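Local atomic coordinates of DNA protection during starvation protein (Mycobacterium smegmatis, PDB entry 2YW6), a protein that probably protects DNA from oxidative damage by using hydrogen peroxide to oxidise ferrous iron and storing the ferric mineral inside a hollow twelve-subunit shell. Residues Asp19-Gln24 with Ala73-Ser78; Asp66-Arg71 with Gln135-Ala140. All coordinates share one frame; numbering follows the deposited sequence.

Interaction 1 of 2, residues Asp19-Gln24 with Ala73-Ser78; sequences DLLQKQ and ATLGKS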
loop_
_atom_site.group_PDB
_atom_site.type_symbol
_atom_site.label_atom_id
_atom_site.label_comp_id
_atom_site.label_asym_id
_atom_site.label_seq_id
_atom_site.Cartn_x
_atom_site.Cartn_y
_atom_site.Cartn_z
ATOM N N ASP B 19 -9.428 -11.088 38.066
ATOM C CA ASP B 19 -8.537 -10.381 38.978
ATOM C C ASP B 19 -7.085 -10.515 38.522
ATOM O O ASP B 19 -6.346 -9.526 38.479
ATOM C CB ASP B 19 -8.701 -10.920 40.394
ATOM C CG ASP B 19 -10.047 -10.580 40.978
ATOM O OD1 ASP B 19 -10.292 -10.907 42.152
ATOM O OD2 ASP B 19 -10.866 -9.978 40.255
ATOM N N LEU B 20 -6.685 -11.740 38.186
ATOM C CA LEU B 20 -5.333 -11.992 37.708
ATOM C C LEU B 20 -5.027 -11.073 36.540
ATOM O O LEU B 20 -3.939 -10.500 36.465
ATOM C CB LEU B 20 -5.190 -13.429 37.227
ATOM C CG LEU B 20 -4.777 -14.517 38.204
ATOM C CD1 LEU B 20 -4.595 -15.824 37.431
ATOM C CD2 LEU B 20 -3.488 -14.132 38.880
ATOM N N LEU B 21 -5.988 -10.943 35.622
ATOM C CA LEU B 21 -5.793 -10.097 34.447
ATOM C C LEU B 21 -5.660 -8.613 34.787
ATOM O O LEU B 21 -4.859 -7.906 34.174
ATOM C CB LEU B 21 -6.917 -10.307 33.431
ATOM C CG LEU B 21 -6.907 -11.674 32.743
ATOM C CD1 LEU B 21 -8.125 -11.786 31.836
ATOM C CD2 LEU B 21 -5.607 -11.852 31.947
ATOM N N GLN B 22 -6.433 -8.145 35.760
ATOM C CA GLN B 22 -6.355 -6.745 36.154
ATOM C C GLN B 22 -4.928 -6.413 36.579
ATOM O O GLN B 22 -4.405 -5.345 36.250
ATOM C CB GLN B 22 -7.311 -6.456 37.306
ATOM C CG GLN B 22 -7.240 -5.031 37.792
ATOM C CD GLN B 22 -7.646 -4.045 36.717
ATOM O OE1 GLN B 22 -8.753 -4.126 36.182
ATOM N NE2 GLN B 22 -6.755 -3.108 36.395
ATOM N N LYS B 23 -4.315 -7.317 37.336
ATOM C CA LYS B 23 -2.933 -7.132 37.773
ATOM C C LYS B 23 -2.090 -6.935 36.518
ATOM O O LYS B 23 -1.301 -5.998 36.420
ATOM C CB LYS B 23 -2.413 -8.377 38.515
ATOM C CG LYS B 23 -2.619 -8.395 40.014
ATOM C CD LYS B 23 -4.068 -8.567 40.370
ATOM C CE LYS B 23 -4.236 -8.755 41.868
ATOM N NZ LYS B 23 -5.630 -9.171 42.209
ATOM N N GLN B 24 -2.264 -7.846 35.565
ATOM C CA GLN B 24 -1.521 -7.796 34.320
ATOM C C GLN B 24 -1.785 -6.479 33.590
ATOM O O GLN B 24 -0.859 -5.855 33.066
ATOM C CB GLN B 24 -1.910 -8.984 33.437
ATOM C CG GLN B 24 -0.896 -9.291 32.340
ATOM C CD GLN B 24 0.378 -9.957 32.860
ATOM O OE1 GLN B 24 0.652 -9.963 34.067
ATOM N NE2 GLN B 24 1.166 -10.510 31.944
ATOM N N ALA B 73 -13.393 -7.447 30.602
ATOM C CA ALA B 73 -14.782 -7.096 30.338
ATOM C C ALA B 73 -15.559 -8.304 29.812
ATOM O O ALA B 73 -16.706 -8.519 30.209
ATOM C CB ALA B 73 -14.864 -5.938 29.327
ATOM N N THR B 74 -14.942 -9.087 28.920
ATOM C CA THR B 74 -15.604 -10.270 28.355
ATOM C C THR B 74 -15.929 -11.249 29.476
ATOM O O THR B 74 -16.941 -11.948 29.429
ATOM C CB THR B 74 -14.721 -11.009 27.302
ATOM O OG1 THR B 74 -14.419 -10.126 26.221
ATOM C CG2 THR B 74 -15.450 -12.239 26.743
ATOM N N LEU B 75 -15.072 -11.294 30.487
ATOM C CA LEU B 75 -15.304 -12.195 31.602
ATOM C C LEU B 75 -16.430 -11.686 32.506
ATOM O O LEU B 75 -17.085 -12.467 33.189
ATOM C CB LEU B 75 -14.013 -12.389 32.396
ATOM C CG LEU B 75 -12.951 -13.177 31.626
ATOM C CD1 LEU B 75 -11.689 -13.303 32.452
ATOM C CD2 LEU B 75 -13.498 -14.542 31.290
ATOM N N GLY B 76 -16.655 -10.377 32.505
ATOM C CA GLY B 76 -17.722 -9.826 33.319
ATOM C C GLY B 76 -17.358 -8.694 34.263
ATOM O O GLY B 76 -18.246 -8.035 34.803
ATOM N N LYS B 77 -16.073 -8.451 34.485
ATOM C CA LYS B 77 -15.689 -7.374 35.383
ATOM C C LYS B 77 -15.363 -6.118 34.587
ATOM O O LYS B 77 -15.327 -6.134 33.357
ATOM C CB LYS B 77 -14.500 -7.817 36.259
ATOM C CG LYS B 77 -13.900 -6.745 37.186
ATOM C CD LYS B 77 -14.962 -5.784 37.770
ATOM C CE LYS B 77 -16.061 -6.484 38.523
ATOM N NZ LYS B 77 -17.139 -5.474 38.735
ATOM N N SER B 78 -15.153 -5.025 35.304
ATOM C CA SER B 78 -14.828 -3.737 34.717
ATOM C C SER B 78 -13.329 -3.493 34.872
ATOM O O SER B 78 -12.811 -3.415 35.993
ATOM C CB SER B 78 -15.636 -2.643 35.422
ATOM O OG SER B 78 -15.114 -1.357 35.167
#

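Interaction 2 of 2, residues Asp66-Arg71 with Gln135-Ala140; sequences DEVAER and QDLLIA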
loop_
_atom_site.group_PDB
_atom_site.type_symbol
_atom_site.label_atom_id
_atom_site.label_comp_id
_atom_site.label_asym_id
_atom_site.label_seq_id
_atom_site.Cartn_x
_atom_site.Cartn_y
_atom_site.Cartn_z
ATOM N N ASP B 66 -4.891 -3.592 25.646
ATOM C CA ASP B 66 -6.229 -3.637 25.070
ATOM C C ASP B 66 -6.799 -5.043 25.172
ATOM O O ASP B 66 -7.934 -5.215 25.610
ATOM C CB ASP B 66 -6.207 -3.178 23.617
ATOM C CG ASP B 66 -6.127 -1.680 23.496
ATOM O OD1 ASP B 66 -6.136 -1.159 22.359
ATOM O OD2 ASP B 66 -6.054 -1.016 24.546
ATOM N N GLU B 67 -6.003 -6.034 24.762
ATOM C CA GLU B 67 -6.389 -7.451 24.810
ATOM C C GLU B 67 -6.766 -7.844 26.241
ATOM O O GLU B 67 -7.891 -8.263 26.510
ATOM C CB GLU B 67 -5.225 -8.323 24.310
ATOM C CG GLU B 67 -5.134 -8.403 22.792
ATOM C CD GLU B 67 -3.738 -8.717 22.254
ATOM O OE1 GLU B 67 -3.018 -9.562 22.827
ATOM O OE2 GLU B 67 -3.368 -8.114 21.226
ATOM N N VAL B 68 -5.820 -7.693 27.161
ATOM C CA VAL B 68 -6.074 -8.020 28.548
ATOM C C VAL B 68 -7.330 -7.306 29.062
ATOM O O VAL B 68 -8.174 -7.927 29.709
ATOM C CB VAL B 68 -4.853 -7.661 29.418
ATOM C CG1 VAL B 68 -5.177 -7.798 30.880
ATOM C CG2 VAL B 68 -3.710 -8.599 29.084
ATOM N N ALA B 69 -7.465 -6.016 28.755
ATOM C CA ALA B 69 -8.622 -5.255 29.203
ATOM C C ALA B 69 -9.913 -5.782 28.595
ATOM O O ALA B 69 -10.898 -5.986 29.298
ATOM C CB ALA B 69 -8.452 -3.783 28.871
ATOM N N GLU B 70 -9.926 -6.007 27.292
ATOM C CA GLU B 70 -11.143 -6.511 26.687
ATOM C C GLU B 70 -11.496 -7.926 27.184
ATOM O O GLU B 70 -12.653 -8.345 27.114
ATOM C CB GLU B 70 -11.026 -6.459 25.167
ATOM C CG GLU B 70 -10.673 -5.059 24.686
ATOM C CD GLU B 70 -11.174 -4.747 23.291
ATOM O OE1 GLU B 70 -11.354 -5.692 22.486
ATOM O OE2 GLU B 70 -11.372 -3.548 22.997
ATOM N N ARG B 71 -10.504 -8.643 27.704
ATOM C CA ARG B 71 -10.733 -9.992 28.209
ATOM C C ARG B 71 -11.378 -9.899 29.599
ATOM O O ARG B 71 -12.210 -10.727 29.967
ATOM C CB ARG B 71 -9.407 -10.771 28.263
ATOM C CG ARG B 71 -9.534 -12.244 28.666
ATOM C CD ARG B 71 -10.499 -13.000 27.750
ATOM N NE ARG B 71 -10.639 -14.411 28.118
ATOM C CZ ARG B 71 -11.543 -15.237 27.600
ATOM N NH1 ARG B 71 -12.396 -14.815 26.677
ATOM N NH2 ARG B 71 -11.598 -16.497 28.000
ATOM N N GLN B 135 -5.166 -17.951 29.411
ATOM C CA GLN B 135 -3.784 -18.380 29.602
ATOM C C GLN B 135 -3.002 -18.273 28.298
ATOM O O GLN B 135 -1.846 -17.845 28.274
ATOM C CB GLN B 135 -3.706 -19.826 30.076
ATOM C CG GLN B 135 -2.249 -20.279 30.189
ATOM C CD GLN B 135 -2.076 -21.772 30.411
ATOM O OE1 GLN B 135 -2.360 -22.591 29.527
ATOM N NE2 GLN B 135 -1.600 -22.136 31.597
ATOM N N ASP B 136 -3.634 -18.693 27.211
ATOM C CA ASP B 136 -3.002 -18.652 25.905
ATOM C C ASP B 136 -2.661 -17.205 25.581
ATOM O O ASP B 136 -1.650 -16.915 24.945
ATOM C CB ASP B 136 -3.951 -19.226 24.856
ATOM C CG ASP B 136 -3.331 -19.289 23.482
ATOM O OD1 ASP B 136 -2.364 -20.052 23.278
ATOM O OD2 ASP B 136 -3.821 -18.561 22.600
ATOM N N LEU B 137 -3.517 -16.303 26.040
ATOM C CA LEU B 137 -3.325 -14.882 25.830
ATOM C C LEU B 137 -2.019 -14.489 26.506
ATOM O O LEU B 137 -1.168 -13.824 25.906
ATOM C CB LEU B 137 -4.485 -14.101 26.458
ATOM C CG LEU B 137 -4.836 -12.710 25.932
ATOM C CD1 LEU B 137 -5.216 -11.819 27.103
ATOM C CD2 LEU B 137 -3.663 -12.131 25.168
ATOM N N LEU B 138 -1.849 -14.910 27.758
ATOM C CA LEU B 138 -0.633 -14.566 28.480
ATOM C C LEU B 138 0.615 -15.286 27.916
ATOM O O LEU B 138 1.716 -14.714 27.895
ATOM C CB LEU B 138 -0.804 -14.846 29.981
ATOM C CG LEU B 138 -1.865 -14.014 30.740
ATOM C CD1 LEU B 138 -1.577 -14.110 32.245
ATOM C CD2 LEU B 138 -1.851 -12.555 30.318
ATOM N N ILE B 139 0.444 -16.529 27.458
ATOM C CA ILE B 139 1.563 -17.272 26.890
ATOM C C ILE B 139 2.079 -16.576 25.630
ATOM O O ILE B 139 3.273 -16.609 25.346
ATOM C CB ILE B 139 1.165 -18.725 26.524
ATOM C CG1 ILE B 139 0.763 -19.487 27.796
ATOM C CG2 ILE B 139 2.320 -19.414 25.793
ATOM C CD1 ILE B 139 0.350 -20.923 27.568
ATOM N N ALA B 140 1.183 -15.945 24.876
ATOM C CA ALA B 140 1.587 -15.255 23.652
ATOM C C ALA B 140 2.387 -14.003 23.976
ATOM O O ALA B 140 3.338 -13.659 23.276
ATOM C CB ALA B 140 0.368 -14.892 22.809
#

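Interaction 1 of 2, residues Asp19-Gln24 with Ala73-Ser78
Leu21 and Leu75 reach toward each other from separate helices, and their side chains cross at about a right angle. One methyl from each does the touching: Leu21 CD1 lies 3.9 Å from Leu75 CD1, a van der Waals distance, while the backbones stay apart at 10.1 Å between Leu21 CA and Leu75 CA. The same torsion in both, chi1 -69° with CG beside the backbone N, carries each CD1 to the meeting point. With one methyl pair in contact, just 93 Å² is buried. The contact joins the N-terminal part of helix 12-41 to the C-terminal end of helix 47-75, the first two long helices of the ferritin-like four-helix bundle. That end is closed by a Schellman motif: Gly76 takes positive phi (127°) as the C-prime residue, pairing Lys77 N with Ile72 O and, weakly, Gly76 N with Ala73 O. Beyond the turn the outgoing chain passes Gln22. The Gln22 side chain is bent at chi2 (63°), and its OE1 comes to 4.1 Å from Ser78 O; the two acceptors simply lie near each other. The amide's partners are further along, with OE1 accepting from Lys80 N and NE2 bonding weakly to Asp89 OD1.

Interaction 2 of 2, residues Asp66-Arg71 with Gln135-Ala140
Leu137 projects from helix 132-155 onto Val68 of helix 47-75, two antiparallel members of the ferritin-like four-helix bundle. Over these segments the axes run at 170° and approach to 11.0 Å, a spacing bridged here by side chains. Leu137 contributes 79 of the 165 Å² buried, more than any other residue here. Its CG stands anti to the backbone N (chi1 -156°), and the close-packed part is at one branch: Leu137 CD1 sits 4.1 Å from Val68 CG2, with the two side chains at about a right angle, and 4.2 Å from Val68 CA. Val68 itself is buried, backed by Leu21, Leu25 and Tyr28 of helix 12-41. Arg71 adds a looser touch through its aliphatic root, with Arg71 CB 4.5 Å from Leu137 CD1, while its guanidinium group pairs through NH2 with Asp131 and through NH1 with Glu146 of a third subunit. The contact thins beyond Glu67 toward exposed Ala140. Asp66 and Glu70, probable iron ligands at a site shared between two subunits, take no part in it. On this partly exposed flank the other branch, Leu137 CD2, lies 3.5 Å from Glu67 OE1, the same oxygen that is hydrogen-bonded to His141 NE2.

From the N terminus the chain passes 19-24 on helix 12-41, then 66-71 near the end of helix 47-75, then 73-78, which runs off that end, and reaches 135-140 on helix 132-155. Interaction 1 closes a loop of 48 residues, almost all of it the first helical hairpin. Interaction 2 closes one of 63, which takes in the short helix 83-89 and helix 102-127. Because their segments alternate, the loops cross. With centres 10 Å apart, the contacts also meet directly: Leu21 CD1 packs on Arg71 CG at 3.5 Å, and Leu21 CD2 lies 4.2 Å from Leu138 CD2. Helix 47-75, common to both, thus connects helices 12-41 and 132-155.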